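Local coordinates for uncharacterized protein (Bacteroides eggerthii, PDB 4GDZ) that is of unknown function but belongs to the DUF4251 family and binds a magnesium ion in the crystal, at the interface of chains A and B. Residues are numbered along the deposited sequence; one frame, centred on the assembly and turned at random. Chains: chain A/B, Uncharacterized protein.

Contact 1: the interface of chains A and B. Residues chain A 58, 60-61, 89; chain B 132, 134, 143-145, 156.
The side chain of A:Gln60, in the loop just ahead of strand 61-63, lies against strands 128-135 and 141-148 of a chain B sheet, while A:Asn58 faces B:Thr156 on strand 155-163. The amide of A:Gln60 is gripped at both ends. The hydroxyl OG1 of B:Thr134 donates to the amide oxygen OE1 of A:Gln60 at 2.9 Å, in the carbonyl plane and on a lone pair. NE2 of A:Gln60 gives an N-H to OG1 of B:Thr145 at 3.1 Å, with the acceptor in the amide plane and 155° at the hydrogen. The backbone O of B:Thr143, which can only accept, favours the nitrogen on that side, though its bond is weak. A bend at chi2 (-77°) brings the amide between the two strands. The methyl CG2 of B:Thr143 touches CD of A:Gln60 at 3.6 Å, and the ring of B:Phe132 lies alongside with its plane 59° from the amide.

A:Asn58 reaches tip to tip toward B:Thr145 and crosses B:Thr156 at about a right angle, its CB 3.6 Å from OG1 of B:Thr156. Within chain A, its OD1 accepts from the backbone N of A:Gln60; within chain B, OG1 of B:Thr156 backs OG1 of B:Thr145 with a 2.9 Å hydrogen bond. Water 1 joins OG1 of A:Thr61 to OG1 of B:Thr134. The patch ties a loop of one copy to the sheet of another in the deposited assembly, which may not be the biological one.

Contact 2: the interface of chains A and B. Residues chain A 61-63, 87-88; chain B 111, 115-117, 132, 134.
The ring of A:Phe63 is held between B:Asp111 on one face and the amide of B:Asn117 on the other. The methylene CB of B:Asp111 sits over the centre of its face, 3.6 Å from the centroid, a CH-pi contact. The amide of B:Asn117, turned 23° from the ring plane, is offset toward the CD2-CE2 rim, with ND2 of B:Asn117 3.4 Å from CD2 of A:Phe63. With CG of A:Phe63 between the backbone N and the carbonyl carbon (chi1 54°), the ring projects between these two side chains. An alanine here would probably leave the methylene of B:Asp111 and the amide of B:Asn117 without their aromatic partner and open a gap between the chains.

A ring-on-ring contact joins A:Tyr88 to B:Phe132. It is edge to face, the planes 64° apart, with the CD2 edge of A:Tyr88 above the CD2-CE2 side of the B:Phe132 face and CD2 of A:Tyr88 3.6 Å from CE2 of B:Phe132. CA of A:Tyr88 also stands over a face of the B:Phe132 ring, and the methyl CG1 of A:Val87 borders the same ring at CE1.

Water carries the polar links across. Water 2 bridges ND2 of B:Asn117, at 2.7 Å, to the backbone N of A:Val87, and water 3 bridges OD1 of B:Asn117 to OG1 of A:Thr61; both ends of the asparagine amide are thus engaged.

Further out, B:Asn115 steadies B:Asp111. ND2 of B:Asn115 reaches the syn lone pair of OD2 of B:Asp111 at 2.7 Å, while its backbone N meets OD1 from above the carboxylate plane. This would probably hold the carboxylate still and keep CB over the phenyl face. In the fold, the short strand 61-63 and the loop at 87-88 of chain A lie against strands 116-123 and 128-135 of chain B and the loop leading into the first of these.

Contact 1: the interface of chains A and B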
ATOM      1  N   ASN A  58      -0.911   5.031   6.183  1.00 51.33           N
ATOM      2  CA  ASN A  58      -1.208   3.766   6.832  1.00 52.65           C
ATOM      3  C   ASN A  58      -1.766   2.651   5.902  1.00 55.73           C
ATOM      4  O   ASN A  58      -2.019   1.502   6.363  1.00 54.48           O
ATOM      5  CB  ASN A  58      -2.133   3.993   8.051  1.00 57.06           C
ATOM      6  CG  ASN A  58      -3.451   4.661   7.681  1.00 60.82           C
ATOM      7  OD1 ASN A  58      -3.867   4.663   6.513  1.00 57.16           O
ATOM      8  ND2 ASN A  58      -4.125   5.219   8.678  1.00 57.22           N
ATOM      9  N   GLN A  60      -4.619   3.105   4.093  1.00 53.28           N
ATOM     10  CA  GLN A  60      -6.040   3.476   3.844  1.00 55.65           C
ATOM     11  C   GLN A  60      -6.186   4.315   2.581  1.00 57.59           C
ATOM     12  O   GLN A  60      -5.217   4.855   2.075  1.00 49.69           O
ATOM     13  CB  GLN A  60      -6.634   4.254   5.034  1.00 60.52           C
ATOM     14  CG  GLN A  60      -7.033   3.402   6.225  1.00 57.25           C
ATOM     15  CD  GLN A  60      -8.335   2.668   6.024  1.00 54.84           C
ATOM     16  OE1 GLN A  60      -8.863   2.574   4.907  1.00 58.92           O
ATOM     17  NE2 GLN A  60      -8.851   2.134   7.092  1.00 51.64           N
ATOM     18  N   THR A  61      -7.406   4.413   2.071  1.00 53.39           N
ATOM     19  CA  THR A  61      -7.723   5.343   0.993  1.00 54.32           C
ATOM     20  C   THR A  61      -9.057   6.031   1.345  1.00 59.50           C
ATOM     21  O   THR A  61      -9.755   5.599   2.251  1.00 56.89           O
ATOM     22  CB  THR A  61      -7.940   4.622  -0.336  1.00 58.24           C
ATOM     23  OG1 THR A  61      -9.053   3.768  -0.161  1.00 56.89           O
ATOM     24  CG2 THR A  61      -6.701   3.775  -0.773  1.00 55.01           C
ATOM     25  N   PRO A  89     -10.939  10.617   9.600  1.00 45.68           N
ATOM     26  CA  PRO A  89     -11.095  11.614  10.670  1.00 48.17           C
ATOM     27  C   PRO A  89      -9.815  12.422  10.887  1.00 47.78           C
ATOM     28  O   PRO A  89      -8.704  11.907  10.665  1.00 49.61           O
ATOM     29  CB  PRO A  89     -11.370  10.778  11.901  1.00 51.18           C
ATOM     30  CG  PRO A  89     -11.728   9.429  11.419  1.00 55.59           C
ATOM     31  CD  PRO A  89     -11.033   9.244  10.120  1.00 48.53           C
TER
ATOM     32  N   PHE B 132     -12.054   4.120  11.524  1.00 43.78           N
ATOM     33  CA  PHE B 132     -12.291   4.499  10.129  1.00 44.14           C
ATOM     34  C   PHE B 132     -12.268   3.223   9.303  1.00 44.75           C
ATOM     35  O   PHE B 132     -11.313   2.470   9.342  1.00 45.99           O
ATOM     36  CB  PHE B 132     -11.234   5.488   9.627  1.00 45.28           C
ATOM     37  CG  PHE B 132     -11.387   5.872   8.157  1.00 46.16           C
ATOM     38  CD1 PHE B 132     -12.522   6.557   7.705  1.00 47.09           C
ATOM     39  CD2 PHE B 132     -10.451   5.475   7.221  1.00 47.77           C
ATOM     40  CE1 PHE B 132     -12.691   6.877   6.368  1.00 47.09           C
ATOM     41  CE2 PHE B 132     -10.601   5.817   5.886  1.00 47.42           C
ATOM     42  CZ  PHE B 132     -11.729   6.511   5.456  1.00 47.55           C
ATOM     43  N   THR B 134     -13.191   1.339   5.437  1.00 44.84           N
ATOM     44  CA  THR B 134     -13.397   1.525   4.013  1.00 47.25           C
ATOM     45  C   THR B 134     -13.727   0.172   3.381  1.00 51.81           C
ATOM     46  O   THR B 134     -13.172  -0.858   3.770  1.00 51.38           O
ATOM     47  CB  THR B 134     -12.167   2.120   3.304  1.00 53.47           C
ATOM     48  OG1 THR B 134     -11.055   1.237   3.509  1.00 54.18           O
ATOM     49  CG2 THR B 134     -11.868   3.523   3.843  1.00 52.36           C
ATOM     50  N   THR B 143     -10.921  -2.444   5.120  1.00 46.39           N
ATOM     51  CA  THR B 143      -9.752  -2.024   5.862  1.00 47.24           C
ATOM     52  C   THR B 143     -10.211  -1.100   6.969  1.00 48.50           C
ATOM     53  O   THR B 143     -11.087  -0.235   6.753  1.00 51.34           O
ATOM     54  CB  THR B 143      -8.769  -1.305   4.915  1.00 50.41           C
ATOM     55  OG1 THR B 143      -8.448  -2.230   3.867  1.00 52.32           O
ATOM     56  CG2 THR B 143      -7.485  -0.850   5.641  1.00 51.28           C
ATOM     57  N   VAL B 144      -9.653  -1.285   8.157  1.00 44.05           N
ATOM     58  CA  VAL B 144     -10.071  -0.500   9.303  1.00 43.34           C
ATOM     59  C   VAL B 144      -8.828   0.079   9.969  1.00 46.91           C
ATOM     60  O   VAL B 144      -7.826  -0.618  10.114  1.00 45.21           O
ATOM     61  CB  VAL B 144     -10.938  -1.366  10.267  1.00 50.20           C
ATOM     62  CG1 VAL B 144     -10.141  -2.527  10.909  1.00 47.57           C
ATOM     63  CG2 VAL B 144     -11.527  -0.521  11.368  1.00 52.35           C
ATOM     64  N   THR B 145      -8.908   1.343  10.385  1.00 42.76           N
ATOM     65  CA  THR B 145      -7.909   1.970  11.245  1.00 43.06           C
ATOM     66  C   THR B 145      -8.521   2.277  12.578  1.00 45.02           C
ATOM     67  O   THR B 145      -9.619   2.871  12.654  1.00 45.11           O
ATOM     68  CB  THR B 145      -7.399   3.284  10.570  1.00 48.25           C
ATOM     69  OG1 THR B 145      -6.838   2.911   9.304  1.00 51.13           O
ATOM     70  CG2 THR B 145      -6.320   4.040  11.439  1.00 46.99           C
ATOM     71  N   THR B 156      -3.819  -0.443  11.771  1.00 45.01           N
ATOM     72  CA  THR B 156      -4.609  -0.628  10.540  1.00 43.48           C
ATOM     73  C   THR B 156      -4.591  -2.118  10.210  1.00 45.09           C
ATOM     74  O   THR B 156      -3.522  -2.736  10.120  1.00 48.47           O
ATOM     75  CB  THR B 156      -4.081   0.259   9.395  1.00 43.37           C
ATOM     76  OG1 THR B 156      -4.243   1.644   9.755  1.00 46.07           O
ATOM     77  CG2 THR B 156      -4.848  -0.001   8.037  1.00 46.83           C
TER
HETATM   78  O   HOH W   1      -9.051   1.571   1.587  1.00 71.94           O

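Contact 2: the interface of chains A and B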
ATOM      1  N   THR A  61      -7.406   4.413   2.071  1.00 53.39           N
ATOM      2  CA  THR A  61      -7.723   5.343   0.993  1.00 54.32           C
ATOM      3  C   THR A  61      -9.057   6.031   1.345  1.00 59.50           C
ATOM      4  O   THR A  61      -9.755   5.599   2.251  1.00 56.89           O
ATOM      5  CB  THR A  61      -7.940   4.622  -0.336  1.00 58.24           C
ATOM      6  OG1 THR A  61      -9.053   3.768  -0.161  1.00 56.89           O
ATOM      7  CG2 THR A  61      -6.701   3.775  -0.773  1.00 55.01           C
ATOM      8  N   ALA A  62      -9.375   7.131   0.664  1.00 54.72           N
ATOM      9  CA  ALA A  62     -10.728   7.711   0.673  1.00 58.79           C
ATOM     10  C   ALA A  62     -10.998   8.200  -0.730  1.00 53.29           C
ATOM     11  O   ALA A  62     -10.063   8.642  -1.426  1.00 57.67           O
ATOM     12  CB  ALA A  62     -10.826   8.880   1.656  1.00 48.51           C
ATOM     13  N   PHE A  63     -12.244   8.144  -1.169  1.00 54.64           N
ATOM     14  CA  PHE A  63     -12.573   8.678  -2.515  1.00 53.37           C
ATOM     15  C   PHE A  63     -12.639  10.204  -2.529  1.00 59.08           C
ATOM     16  O   PHE A  63     -12.835  10.823  -1.494  1.00 57.76           O
ATOM     17  CB  PHE A  63     -13.849   8.074  -3.065  1.00 58.90           C
ATOM     18  CG  PHE A  63     -15.042   8.199  -2.151  1.00 58.14           C
ATOM     19  CD1 PHE A  63     -15.778   9.386  -2.090  1.00 67.07           C
ATOM     20  CD2 PHE A  63     -15.432   7.125  -1.374  1.00 58.40           C
ATOM     21  CE1 PHE A  63     -16.903   9.479  -1.278  1.00 61.36           C
ATOM     22  CE2 PHE A  63     -16.556   7.217  -0.558  1.00 61.23           C
ATOM     23  CZ  PHE A  63     -17.264   8.410  -0.503  1.00 59.98           C
ATOM     24  N   VAL A  87     -14.157  11.487   4.935  1.00 49.01           N
ATOM     25  CA  VAL A  87     -14.602  10.896   6.188  1.00 47.51           C
ATOM     26  C   VAL A  87     -13.377  10.377   7.019  1.00 44.62           C
ATOM     27  O   VAL A  87     -13.528  10.021   8.194  1.00 51.26           O
ATOM     28  CB  VAL A  87     -15.683   9.826   5.906  1.00 51.17           C
ATOM     29  CG1 VAL A  87     -16.017   8.981   7.139  1.00 55.62           C
ATOM     30  CG2 VAL A  87     -16.977  10.514   5.410  1.00 55.54           C
ATOM     31  N   TYR A  88     -12.181  10.353   6.421  1.00 49.87           N
ATOM     32  CA  TYR A  88     -10.972   9.988   7.189  1.00 49.47           C
ATOM     33  C   TYR A  88     -10.834  11.043   8.334  1.00 46.69           C
ATOM     34  O   TYR A  88     -10.738  12.213   8.058  1.00 49.44           O
ATOM     35  CB  TYR A  88      -9.775   9.944   6.275  1.00 48.00           C
ATOM     36  CG  TYR A  88      -8.489   9.479   6.916  1.00 49.55           C
ATOM     37  CD1 TYR A  88      -7.767  10.324   7.768  1.00 52.67           C
ATOM     38  CD2 TYR A  88      -7.977   8.219   6.666  1.00 52.11           C
ATOM     39  CE1 TYR A  88      -6.583   9.904   8.378  1.00 57.40           C
ATOM     40  CE2 TYR A  88      -6.783   7.803   7.243  1.00 57.09           C
ATOM     41  CZ  TYR A  88      -6.090   8.640   8.096  1.00 60.83           C
ATOM     42  OH  TYR A  88      -4.909   8.226   8.674  1.00 61.74           O
TER
ATOM     43  N   ASP B 111     -19.524   6.657  -2.733  1.00 63.74           N
ATOM     44  CA  ASP B 111     -19.304   7.327  -4.024  1.00 64.83           C
ATOM     45  C   ASP B 111     -20.186   6.689  -5.100  1.00 66.40           C
ATOM     46  O   ASP B 111     -20.922   5.734  -4.829  1.00 67.74           O
ATOM     47  CB  ASP B 111     -17.813   7.351  -4.419  1.00 70.48           C
ATOM     48  CG  ASP B 111     -17.268   5.985  -4.797  1.00 75.80           C
ATOM     49  OD1 ASP B 111     -18.054   5.031  -4.987  1.00 67.91           O
ATOM     50  OD2 ASP B 111     -16.040   5.871  -4.915  1.00 73.64           O
ATOM     51  N   ASN B 115     -18.152   2.499  -3.509  1.00 62.84           N
ATOM     52  CA  ASN B 115     -17.154   2.477  -2.425  1.00 60.12           C
ATOM     53  C   ASN B 115     -17.712   3.237  -1.233  1.00 56.24           C
ATOM     54  O   ASN B 115     -18.379   4.251  -1.406  1.00 58.93           O
ATOM     55  CB  ASN B 115     -15.813   3.076  -2.846  1.00 59.13           C
ATOM     56  CG  ASN B 115     -15.287   2.471  -4.139  1.00 69.71           C
ATOM     57  OD1 ASN B 115     -15.097   1.257  -4.244  1.00 67.18           O
ATOM     58  ND2 ASN B 115     -15.085   3.313  -5.133  1.00 63.55           N
ATOM     59  N   ILE B 116     -17.454   2.719  -0.037  1.00 53.06           N
ATOM     60  CA  ILE B 116     -17.985   3.274   1.212  1.00 56.07           C
ATOM     61  C   ILE B 116     -16.831   3.648   2.128  1.00 54.50           C
ATOM     62  O   ILE B 116     -15.865   2.902   2.262  1.00 52.13           O
ATOM     63  CB  ILE B 116     -18.931   2.272   1.922  1.00 59.18           C
ATOM     64  CG1 ILE B 116     -20.170   2.029   1.046  1.00 65.07           C
ATOM     65  CG2 ILE B 116     -19.361   2.772   3.308  1.00 52.91           C
ATOM     66  CD1 ILE B 116     -21.055   0.917   1.561  1.00 72.55           C
ATOM     67  N   ASN B 117     -16.905   4.843   2.689  1.00 52.13           N
ATOM     68  CA  ASN B 117     -15.968   5.302   3.729  1.00 49.21           C
ATOM     69  C   ASN B 117     -16.847   5.623   4.943  1.00 55.09           C
ATOM     70  O   ASN B 117     -17.833   6.359   4.804  1.00 56.33           O
ATOM     71  CB  ASN B 117     -15.277   6.590   3.289  1.00 48.25           C
ATOM     72  CG  ASN B 117     -14.293   6.410   2.137  1.00 54.66           C
ATOM     73  OD1 ASN B 117     -13.937   5.294   1.705  1.00 57.57           O
ATOM     74  ND2 ASN B 117     -13.850   7.522   1.626  1.00 47.77           N
ATOM     75  N   PHE B 132     -12.054   4.120  11.524  1.00 43.78           N
ATOM     76  CA  PHE B 132     -12.291   4.499  10.129  1.00 44.14           C
ATOM     77  C   PHE B 132     -12.268   3.223   9.303  1.00 44.75           C
ATOM     78  O   PHE B 132     -11.313   2.470   9.342  1.00 45.99           O
ATOM     79  CB  PHE B 132     -11.234   5.488   9.627  1.00 45.28           C
ATOM     80  CG  PHE B 132     -11.387   5.872   8.157  1.00 46.16           C
ATOM     81  CD1 PHE B 132     -12.522   6.557   7.705  1.00 47.09           C
ATOM     82  CD2 PHE B 132     -10.451   5.475   7.221  1.00 47.77           C
ATOM     83  CE1 PHE B 132     -12.691   6.877   6.368  1.00 47.09           C
ATOM     84  CE2 PHE B 132     -10.601   5.817   5.886  1.00 47.42           C
ATOM     85  CZ  PHE B 132     -11.729   6.511   5.456  1.00 47.55           C
ATOM     86  N   THR B 134     -13.191   1.339   5.437  1.00 44.84           N
ATOM     87  CA  THR B 134     -13.397   1.525   4.013  1.00 47.25           C
ATOM     88  C   THR B 134     -13.727   0.172   3.381  1.00 51.81           C
ATOM     89  O   THR B 134     -13.172  -0.858   3.770  1.00 51.38           O
ATOM     90  CB  THR B 134     -12.167   2.120   3.304  1.00 53.47           C
ATOM     91  OG1 THR B 134     -11.055   1.237   3.509  1.00 54.18           O
ATOM     92  CG2 THR B 134     -11.868   3.523   3.843  1.00 52.36           C
TER
HETATM   93  O   HOH W   2     -14.745  10.010   2.291  1.00 51.46           O
HETATM   94  O   HOH W   3     -11.827   4.669  -0.341  1.00 61.43           O
HETATM   95  O   HOH W   4      -9.051   1.571   1.587  1.00 71.94           O

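Contact 1 and contact 2 are neighbouring parts of the same interface, the centres of their C-alpha atoms about 8 Å apart. They share A:Thr61, B:Phe132 and B:Thr134, so strand 61-63 of chain A and strand 128-135 of chain B run through both. Contact 1 carries the direct side-chain hydrogen bonds, whereas contact 2 relies on aromatic packing and bridging waters. In these contacts residues 58-63 and 87-89 of one copy meet residues 111-156 of the other, and the whole interface departs from an exact two-fold. The deposited assembly holds three copies; the structure alone does not show that this arrangement is the biological one.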